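Local atomic coordinates of YycN protein (Bacillus subtilis, PDB entry 1ON0), a protein that is a putative acetyltransferase of the GNAT family, probably transferring an acyl group to an acceptor that has not been identified. Residues T2-M8 against L62-N68; T20-A25 against S43-F47; I72-I78 against I91-Y97. All coordinates share one frame; numbering follows the deposited sequence.

Interaction 1: T2-M8 against L62-N68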
# COMPACT_ATOMS: atom_id res chain seq x y z
N THR B 2 -9.64 -7.07 -2.03
CA THR B 2 -10.81 -6.71 -2.82
C THR B 2 -11.69 -5.75 -2.04
O THR B 2 -11.88 -5.92 -0.84
CB THR B 2 -11.68 -7.93 -3.13
OG1 THR B 2 -12.60 -8.13 -2.05
CG2 THR B 2 -10.82 -9.18 -3.28
N ILE B 3 -12.23 -4.75 -2.73
CA ILE B 3 -13.09 -3.77 -2.10
C ILE B 3 -14.52 -4.07 -2.48
O ILE B 3 -14.86 -4.07 -3.66
CB ILE B 3 -12.76 -2.34 -2.57
CG1 ILE B 3 -11.28 -2.04 -2.30
CG2 ILE B 3 -13.65 -1.34 -1.84
CD1 ILE B 3 -10.89 -2.19 -0.83
N MSE B 4 -15.36 -4.31 -1.48
CA MSE B 4 -16.76 -4.62 -1.72
C MSE B 4 -17.67 -3.41 -1.60
O MSE B 4 -17.48 -2.57 -0.72
CB MSE B 4 -17.26 -5.69 -0.76
CG MSE B 4 -16.53 -7.01 -0.87
SE MSE B 4 -17.23 -8.31 0.36
CE MSE B 4 -16.33 -7.74 1.96
N LEU B 5 -18.63 -3.32 -2.50
CA LEU B 5 -19.62 -2.25 -2.50
C LEU B 5 -20.92 -2.82 -1.92
O LEU B 5 -21.53 -3.70 -2.51
CB LEU B 5 -19.91 -1.77 -3.93
CG LEU B 5 -19.13 -0.57 -4.45
CD1 LEU B 5 -17.70 -0.97 -4.65
CD2 LEU B 5 -19.75 -0.08 -5.75
N THR B 6 -21.32 -2.33 -0.76
CA THR B 6 -22.56 -2.78 -0.16
C THR B 6 -23.44 -1.55 0.01
O THR B 6 -22.97 -0.50 0.44
CB THR B 6 -22.35 -3.40 1.24
OG1 THR B 6 -21.26 -4.34 1.18
CG2 THR B 6 -23.61 -4.12 1.70
N PRO B 7 -24.72 -1.65 -0.35
CA PRO B 7 -25.58 -0.46 -0.19
C PRO B 7 -25.69 -0.08 1.30
O PRO B 7 -25.84 -0.94 2.15
CB PRO B 7 -26.91 -0.90 -0.81
CG PRO B 7 -26.87 -2.41 -0.71
CD PRO B 7 -25.45 -2.77 -0.96
N MSE B 8 -25.57 1.21 1.61
CA MSE B 8 -25.65 1.65 3.00
C MSE B 8 -27.01 1.35 3.61
O MSE B 8 -28.03 1.34 2.93
CB MSE B 8 -25.44 3.16 3.13
CG MSE B 8 -24.09 3.70 2.71
SE MSE B 8 -23.89 5.53 3.33
CE MSE B 8 -25.55 6.25 2.70
N LEU B 62 -25.80 4.87 -2.72
CA LEU B 62 -24.76 5.13 -1.74
C LEU B 62 -24.33 3.76 -1.23
O LEU B 62 -25.16 2.95 -0.82
CB LEU B 62 -25.30 6.03 -0.61
CG LEU B 62 -25.63 7.49 -1.00
CD1 LEU B 62 -26.97 7.53 -1.73
CD2 LEU B 62 -25.68 8.37 0.23
N TRP B 63 -23.03 3.51 -1.32
CA TRP B 63 -22.42 2.24 -0.92
C TRP B 63 -21.36 2.43 0.15
O TRP B 63 -20.69 3.47 0.21
CB TRP B 63 -21.72 1.59 -2.12
CG TRP B 63 -22.62 1.10 -3.24
CD1 TRP B 63 -23.49 0.06 -3.18
CD2 TRP B 63 -22.69 1.62 -4.57
NE1 TRP B 63 -24.10 -0.11 -4.40
CE2 TRP B 63 -23.62 0.83 -5.27
CE3 TRP B 63 -22.04 2.67 -5.25
CZ2 TRP B 63 -23.94 1.05 -6.62
CZ3 TRP B 63 -22.36 2.89 -6.58
CH2 TRP B 63 -23.29 2.09 -7.25
N SER B 64 -21.19 1.43 1.00
CA SER B 64 -20.15 1.46 2.01
C SER B 64 -19.08 0.57 1.41
O SER B 64 -19.39 -0.55 1.00
CB SER B 64 -20.63 0.83 3.31
OG SER B 64 -20.92 -0.53 3.08
N LEU B 65 -17.85 1.06 1.31
CA LEU B 65 -16.77 0.25 0.75
C LEU B 65 -16.16 -0.59 1.86
O LEU B 65 -15.69 -0.05 2.86
CB LEU B 65 -15.68 1.14 0.14
CG LEU B 65 -16.24 2.21 -0.81
CD1 LEU B 65 -15.17 3.24 -1.14
CD2 LEU B 65 -16.78 1.52 -2.06
N LYS B 66 -16.16 -1.91 1.68
CA LYS B 66 -15.61 -2.83 2.66
C LYS B 66 -14.42 -3.62 2.11
O LYS B 66 -14.40 -3.98 0.94
CB LYS B 66 -16.68 -3.82 3.13
CG LYS B 66 -17.80 -3.21 3.98
CD LYS B 66 -18.56 -4.32 4.69
CE LYS B 66 -19.68 -3.80 5.56
NZ LYS B 66 -20.29 -4.93 6.33
N LEU B 67 -13.43 -3.88 2.96
CA LEU B 67 -12.24 -4.63 2.56
C LEU B 67 -12.58 -6.07 2.90
O LEU B 67 -12.09 -7.03 2.29
CB LEU B 67 -11.02 -4.14 3.36
CG LEU B 67 -9.56 -4.47 3.02
CD1 LEU B 67 -9.03 -5.49 4.01
CD2 LEU B 67 -9.40 -4.95 1.59
N ASN B 68 -13.45 -6.20 3.88
CA ASN B 68 -13.89 -7.50 4.34
C ASN B 68 -15.11 -7.20 5.19
O ASN B 68 -15.54 -6.04 5.28
CB ASN B 68 -12.79 -8.19 5.15
CG ASN B 68 -12.17 -7.27 6.18
OD1 ASN B 68 -12.83 -6.88 7.14
ND2 ASN B 68 -10.91 -6.92 5.98
O HOH W 1 -23.38 -1.53 4.10

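Interaction 2: T20-A25 against S43-F47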
# COMPACT_ATOMS: atom_id res chain seq x y z
N THR B 20 -20.21 13.52 5.85
CA THR B 20 -20.04 14.23 4.58
C THR B 20 -20.45 15.70 4.63
O THR B 20 -19.71 16.57 4.16
CB THR B 20 -20.82 13.52 3.42
OG1 THR B 20 -20.63 14.27 2.21
CG2 THR B 20 -22.31 13.44 3.73
N THR B 21 -21.61 15.98 5.20
CA THR B 21 -22.09 17.35 5.30
C THR B 21 -21.08 18.27 5.99
O THR B 21 -20.76 19.35 5.50
CB THR B 21 -23.43 17.43 6.07
OG1 THR B 21 -24.44 16.73 5.35
CG2 THR B 21 -23.87 18.88 6.23
N LYS B 22 -20.59 17.83 7.14
CA LYS B 22 -19.63 18.63 7.89
C LYS B 22 -18.34 18.78 7.09
O LYS B 22 -17.68 19.82 7.11
CB LYS B 22 -19.34 17.95 9.23
CG LYS B 22 -18.25 18.61 10.05
CD LYS B 22 -17.88 17.77 11.26
CE LYS B 22 -17.47 16.36 10.86
NZ LYS B 22 -17.10 15.58 12.07
N HIS B 23 -17.98 17.73 6.39
CA HIS B 23 -16.78 17.73 5.58
C HIS B 23 -16.90 18.66 4.37
O HIS B 23 -15.96 19.38 4.02
CB HIS B 23 -16.48 16.29 5.12
CG HIS B 23 -15.22 16.16 4.35
ND1 HIS B 23 -13.98 16.26 4.94
CD2 HIS B 23 -15.00 16.02 3.02
CE1 HIS B 23 -13.05 16.19 4.01
NE2 HIS B 23 -13.64 16.05 2.83
N TYR B 24 -18.05 18.63 3.71
CA TYR B 24 -18.30 19.46 2.53
C TYR B 24 -18.21 20.96 2.86
O TYR B 24 -17.72 21.75 2.06
CB TYR B 24 -19.69 19.16 1.97
CG TYR B 24 -19.89 19.68 0.57
CD1 TYR B 24 -19.14 19.18 -0.49
CD2 TYR B 24 -20.83 20.67 0.30
CE1 TYR B 24 -19.31 19.65 -1.78
CE2 TYR B 24 -21.02 21.16 -0.98
CZ TYR B 24 -20.25 20.64 -2.03
OH TYR B 24 -20.43 21.10 -3.31
N ALA B 25 -18.70 21.33 4.03
CA ALA B 25 -18.66 22.71 4.45
C ALA B 25 -17.20 23.13 4.59
O ALA B 25 -16.81 24.23 4.18
CB ALA B 25 -19.38 22.88 5.78
N SER B 43 -24.28 23.62 3.69
CA SER B 43 -23.99 22.21 3.47
C SER B 43 -25.15 21.26 3.67
O SER B 43 -25.37 20.37 2.85
CB SER B 43 -22.82 21.77 4.34
OG SER B 43 -22.44 20.44 4.01
N LYS B 44 -25.89 21.41 4.76
CA LYS B 44 -27.01 20.51 4.99
C LYS B 44 -28.06 20.64 3.88
O LYS B 44 -28.64 19.64 3.45
CB LYS B 44 -27.66 20.79 6.35
CG LYS B 44 -26.81 20.35 7.53
CD LYS B 44 -27.55 20.51 8.84
CE LYS B 44 -26.66 20.06 10.01
NZ LYS B 44 -27.39 20.04 11.32
N GLN B 45 -28.30 21.87 3.42
CA GLN B 45 -29.27 22.15 2.37
C GLN B 45 -28.93 21.45 1.06
O GLN B 45 -29.79 20.81 0.45
CB GLN B 45 -29.38 23.66 2.13
CG GLN B 45 -30.15 24.41 3.21
CD GLN B 45 -31.66 24.21 3.12
OE1 GLN B 45 -32.39 24.53 4.06
NE2 GLN B 45 -32.13 23.71 1.99
N VAL B 46 -27.69 21.60 0.63
CA VAL B 46 -27.24 20.96 -0.59
C VAL B 46 -27.52 19.46 -0.53
O VAL B 46 -28.14 18.91 -1.43
CB VAL B 46 -25.71 21.14 -0.80
CG1 VAL B 46 -25.25 20.28 -1.96
CG2 VAL B 46 -25.37 22.61 -1.06
N PHE B 47 -27.06 18.80 0.53
CA PHE B 47 -27.25 17.36 0.68
C PHE B 47 -28.70 16.99 0.91
O PHE B 47 -29.12 15.88 0.57
CB PHE B 47 -26.38 16.80 1.80
CG PHE B 47 -24.91 16.77 1.46
CD1 PHE B 47 -24.39 15.76 0.67
CD2 PHE B 47 -24.08 17.80 1.86
CE1 PHE B 47 -23.06 15.80 0.28
CE2 PHE B 47 -22.75 17.83 1.47
CZ PHE B 47 -22.24 16.83 0.68

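Interaction 3: I72-I78 against I91-Y97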
# COMPACT_ATOMS: atom_id res chain seq x y z
N ILE B 72 -14.49 -1.37 7.14
CA ILE B 72 -15.21 -0.49 6.23
C ILE B 72 -14.26 0.65 5.89
O ILE B 72 -14.15 1.62 6.63
CB ILE B 72 -16.49 0.07 6.87
CG1 ILE B 72 -17.32 -1.08 7.44
CG2 ILE B 72 -17.30 0.83 5.81
CD1 ILE B 72 -18.37 -0.63 8.48
N VAL B 73 -13.57 0.50 4.76
CA VAL B 73 -12.58 1.45 4.28
C VAL B 73 -13.08 2.84 3.86
O VAL B 73 -12.34 3.83 3.98
CB VAL B 73 -11.79 0.85 3.11
CG1 VAL B 73 -11.22 -0.51 3.53
CG2 VAL B 73 -12.68 0.69 1.89
N GLY B 74 -14.31 2.90 3.37
CA GLY B 74 -14.88 4.17 2.94
C GLY B 74 -16.34 4.19 2.50
O GLY B 74 -17.16 3.38 2.92
N TRP B 75 -16.65 5.13 1.61
CA TRP B 75 -18.00 5.35 1.11
C TRP B 75 -17.95 5.68 -0.38
O TRP B 75 -16.92 6.11 -0.91
CB TRP B 75 -18.60 6.54 1.86
CG TRP B 75 -17.78 7.79 1.70
CD1 TRP B 75 -17.88 8.72 0.69
CD2 TRP B 75 -16.67 8.21 2.51
NE1 TRP B 75 -16.92 9.68 0.83
CE2 TRP B 75 -16.16 9.40 1.94
CE3 TRP B 75 -16.06 7.70 3.67
CZ2 TRP B 75 -15.06 10.09 2.48
CZ3 TRP B 75 -14.97 8.39 4.21
CH2 TRP B 75 -14.48 9.57 3.62
N LEU B 76 -19.06 5.50 -1.07
CA LEU B 76 -19.13 5.79 -2.49
C LEU B 76 -20.58 6.14 -2.78
O LEU B 76 -21.47 5.37 -2.48
CB LEU B 76 -18.73 4.55 -3.29
CG LEU B 76 -18.22 4.72 -4.72
CD1 LEU B 76 -18.75 3.55 -5.54
CD2 LEU B 76 -18.64 6.05 -5.33
N TRP B 77 -20.80 7.30 -3.36
CA TRP B 77 -22.15 7.72 -3.68
C TRP B 77 -22.22 8.21 -5.11
O TRP B 77 -21.57 9.19 -5.46
CB TRP B 77 -22.60 8.81 -2.70
CG TRP B 77 -23.81 9.60 -3.11
CD1 TRP B 77 -24.73 9.25 -4.06
CD2 TRP B 77 -24.24 10.85 -2.58
NE1 TRP B 77 -25.71 10.20 -4.15
CE2 TRP B 77 -25.44 11.20 -3.25
CE3 TRP B 77 -23.75 11.71 -1.58
CZ2 TRP B 77 -26.14 12.39 -2.97
CZ3 TRP B 77 -24.45 12.89 -1.31
CH2 TRP B 77 -25.63 13.21 -2.00
N ILE B 78 -22.98 7.51 -5.95
CA ILE B 78 -23.11 7.93 -7.34
C ILE B 78 -24.57 8.14 -7.71
O ILE B 78 -25.47 7.59 -7.09
CB ILE B 78 -22.50 6.93 -8.34
CG1 ILE B 78 -23.42 5.72 -8.51
CG2 ILE B 78 -21.13 6.50 -7.88
CD1 ILE B 78 -22.95 4.75 -9.58
N ILE B 91 -20.48 11.12 -9.65
CA ILE B 91 -19.96 10.67 -8.38
C ILE B 91 -20.07 11.83 -7.39
O ILE B 91 -19.18 12.69 -7.32
CB ILE B 91 -18.50 10.24 -8.51
CG1 ILE B 91 -18.40 9.07 -9.50
CG2 ILE B 91 -17.95 9.83 -7.15
CD1 ILE B 91 -17.00 8.75 -9.94
N TYR B 92 -21.15 11.86 -6.62
CA TYR B 92 -21.32 12.92 -5.64
C TYR B 92 -20.29 12.80 -4.53
O TYR B 92 -19.85 13.80 -4.00
CB TYR B 92 -22.75 12.89 -5.04
CG TYR B 92 -23.76 13.66 -5.86
CD1 TYR B 92 -23.65 15.04 -6.00
CD2 TYR B 92 -24.75 13.01 -6.59
CE1 TYR B 92 -24.49 15.75 -6.84
CE2 TYR B 92 -25.60 13.72 -7.44
CZ TYR B 92 -25.46 15.08 -7.57
OH TYR B 92 -26.22 15.79 -8.47
N ASP B 93 -19.87 11.59 -4.19
CA ASP B 93 -18.93 11.49 -3.10
C ASP B 93 -18.17 10.17 -3.08
O ASP B 93 -18.73 9.12 -3.39
CB ASP B 93 -19.69 11.71 -1.78
CG ASP B 93 -18.77 12.00 -0.59
OD1 ASP B 93 -17.68 12.55 -0.78
OD2 ASP B 93 -19.17 11.67 0.54
N PHE B 94 -16.90 10.26 -2.74
CA PHE B 94 -16.03 9.11 -2.68
C PHE B 94 -14.80 9.40 -1.85
O PHE B 94 -14.14 10.44 -1.98
CB PHE B 94 -15.58 8.71 -4.08
CG PHE B 94 -14.33 7.89 -4.08
CD1 PHE B 94 -14.36 6.57 -3.66
CD2 PHE B 94 -13.12 8.46 -4.46
CE1 PHE B 94 -13.18 5.81 -3.62
CE2 PHE B 94 -11.93 7.72 -4.44
CZ PHE B 94 -11.97 6.39 -4.01
N GLY B 95 -14.46 8.46 -0.98
CA GLY B 95 -13.30 8.66 -0.14
C GLY B 95 -13.22 7.53 0.85
O GLY B 95 -14.14 6.73 0.96
N LEU B 96 -12.12 7.49 1.57
CA LEU B 96 -11.89 6.46 2.55
C LEU B 96 -11.75 7.10 3.90
O LEU B 96 -11.44 8.29 3.99
CB LEU B 96 -10.61 5.68 2.20
CG LEU B 96 -10.63 4.41 1.35
CD1 LEU B 96 -11.72 4.44 0.31
CD2 LEU B 96 -9.26 4.27 0.73
N TYR B 97 -12.00 6.33 4.95
CA TYR B 97 -11.83 6.88 6.28
C TYR B 97 -10.34 6.98 6.59
O TYR B 97 -9.52 6.22 6.04
CB TYR B 97 -12.51 6.00 7.32
CG TYR B 97 -14.00 5.97 7.14
CD1 TYR B 97 -14.60 4.95 6.40
CD2 TYR B 97 -14.81 6.96 7.69
CE1 TYR B 97 -15.97 4.93 6.20
CE2 TYR B 97 -16.18 6.95 7.49
CZ TYR B 97 -16.75 5.93 6.74
OH TYR B 97 -18.11 5.90 6.54

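Interaction 1: T2-M8 against L62-N68
Leu-5 lays its CD2 methyl over one face of the Trp-63 indole, a CH-pi contact in which CD2 stands 3.8 Å from the centroid of the six-membered ring and 21° off the ring normal. The two residues are diagonal neighbours on antiparallel strands, and the indole reaches Leu-5 because its CG lies beside the backbone N (chi1 -67°). The other branch of Leu-5, CD1, runs alongside Leu-65 with CD1 3.7 Å from CD2 of that residue, both side chains pointing the same way. Ile-3 continues this apolar face, its CG2 resting on Leu-65 CB. At the edge of the indole, in its plane, comes the backbone of Thr-6 and Pro-7, with Trp-63 CD1 3.5 Å from Pro-7 N.

Beneath the side chains the strands are paired by two-way bonds between Met-4 and Lys-66 and between Thr-6 and Ser-64. The bond from Met-4 N to Lys-66 O is short, 2.6 Å, and nearly straight; Met-8 N adds a bond to Leu-62 O. On the face of Met-4, Thr-6, Ser-64 and Lys-66, the bend at chi3 (-80°) of selenomethionine Met-4 brings CE to within 3.4 Å of Asn-68 CA. A water donates to Pro-7 O and accepts from Ser-64 OG at 2.8 Å, bridging the strands toward the end of the pairing. Selenomethionine Met-8 turns its CE tightly against Leu-62.

Strand 4-7 is outermost in the sheet of this chain, with 60-66 bonded on its far side to strand 72-79. Helix 105-119 covers the Leu-5 and Leu-65 face through Ala-109, Ala-112 and Ala-116, whereas Met-8 and Leu-62 pack on Tyr-16 of helix 10-31.

Interaction 2: T20-A25 against S43-F47
Phe-47 pushes the edge of its ring toward the face of Tyr-24, an offset edge-to-face pair with centroids 5.2 Å apart and planes at 87°. The contact is helix-on-helix packing between 10-31 and 36-50, the two successive helices that precede strand 60-66 in this GNAT fold; the axes of the short segments approach to 9.0 Å at an angle of 121°. Phe-47 CE2 comes within 3.4 Å of Tyr-24 CB, which lies at the edge of the phenyl ring. Over one face of that ring sits Thr-20 CG2, while the hydroxyl OG1 of Thr-20 is 3.4 Å from Phe-47 CZ. Thr-21 OG1 lies 3.7 Å from Phe-47 CD2 and turns back to bond Leu-17 O in its own helix. An alanine in place of Phe-47 is likely to open a gap between the helices and leave the Tyr-24 ring without its aromatic partner. Farther along the interface Tyr-24 CE2 only grazes Val-46 CG1, and Ala-25 CB packs on Ser-43 CB. The methyl CG2 of Thr-21 rests 3.5 Å from CG of Lys-44, the two side chains roughly perpendicular. With its hydroxyl anti to the backbone N (chi1 -173°), Ser-43 reaches across to the other helix and OG donates to Thr-21 O, a carbonyl already accepting from Ala-25 N; the modelled 2.5 Å is shorter than usual and its exact value doubtful.

Interaction 3: I72-I78 against I91-Y97
The antiparallel hairpin of strands 72-79 and 88-96 supplies the third and fourth of the five strands in the GNAT sheet, and here a classic beta bulge sets both Tyr-92 and Asp-93 opposite Trp-77. Trp-77 and Asp-93 bond in both directions, the Trp-77 N to Asp-93 O bond measuring 2.8 Å. Trp-75 N bonds Gly-95 O, with a weak return bond, and Tyr-97 N reaches Val-73 O at 2.7 Å.

Trp-75 folds across the neighbouring strand because its CG stands between the backbone N and the carbonyl carbon (chi1 58°). Its indole thus lies flat over the backbone, with Gly-95 O 3.3 Å above the ring plane. A side chain on Gly-95 would probably collide with the indole at CZ2. The edge of the six-membered ring of Trp-75, at CE3 and CZ3, points at the face of Tyr-97 in an edge-to-face pair, planes at 76°, where CE3 is 3.6 Å from Tyr-97 CZ. Tyr-92 CB sits over the other indole, 3.6 Å from the centroid of the Trp-77 six-membered ring, while Trp-77 NE1 is bonded to His-60. Tyr-16 and Tyr-19 of helix 10-31 add to the aromatic cluster around Trp-75.

Asp-93 OD2 lies 3.0 Å from Trp-75 NE1, but the angle is too poor for a hydrogen bond. Instead OD2 is held by Tyr-16 OH and, weakly, by Thr-20 OG1, so the carboxylate anchors the sheet to helix 10-31 through hydroxyls amid aromatic rings.

From the N terminus, strand 4-7 leads into helices 10-31 and 36-50, and interaction 1 closes this long excursion when the chain returns as strand 60-66. Interaction 2 falls wholly within that loop, joining the two helices to each other; its centre lies about 22 Å from that of interaction 1, without touching it. Interaction 3 follows in series, closing the short hairpin of 72-79 and 88-96. Strands 60-66 and 72-79 are sheet neighbours, so interactions 1 and 3 meet directly, with Leu-65 N 2.9 Å from Gly-74 O. Interaction 2 reaches interaction 3 where Phe-47 packs on Trp-77, seating the helix pair against the sheet.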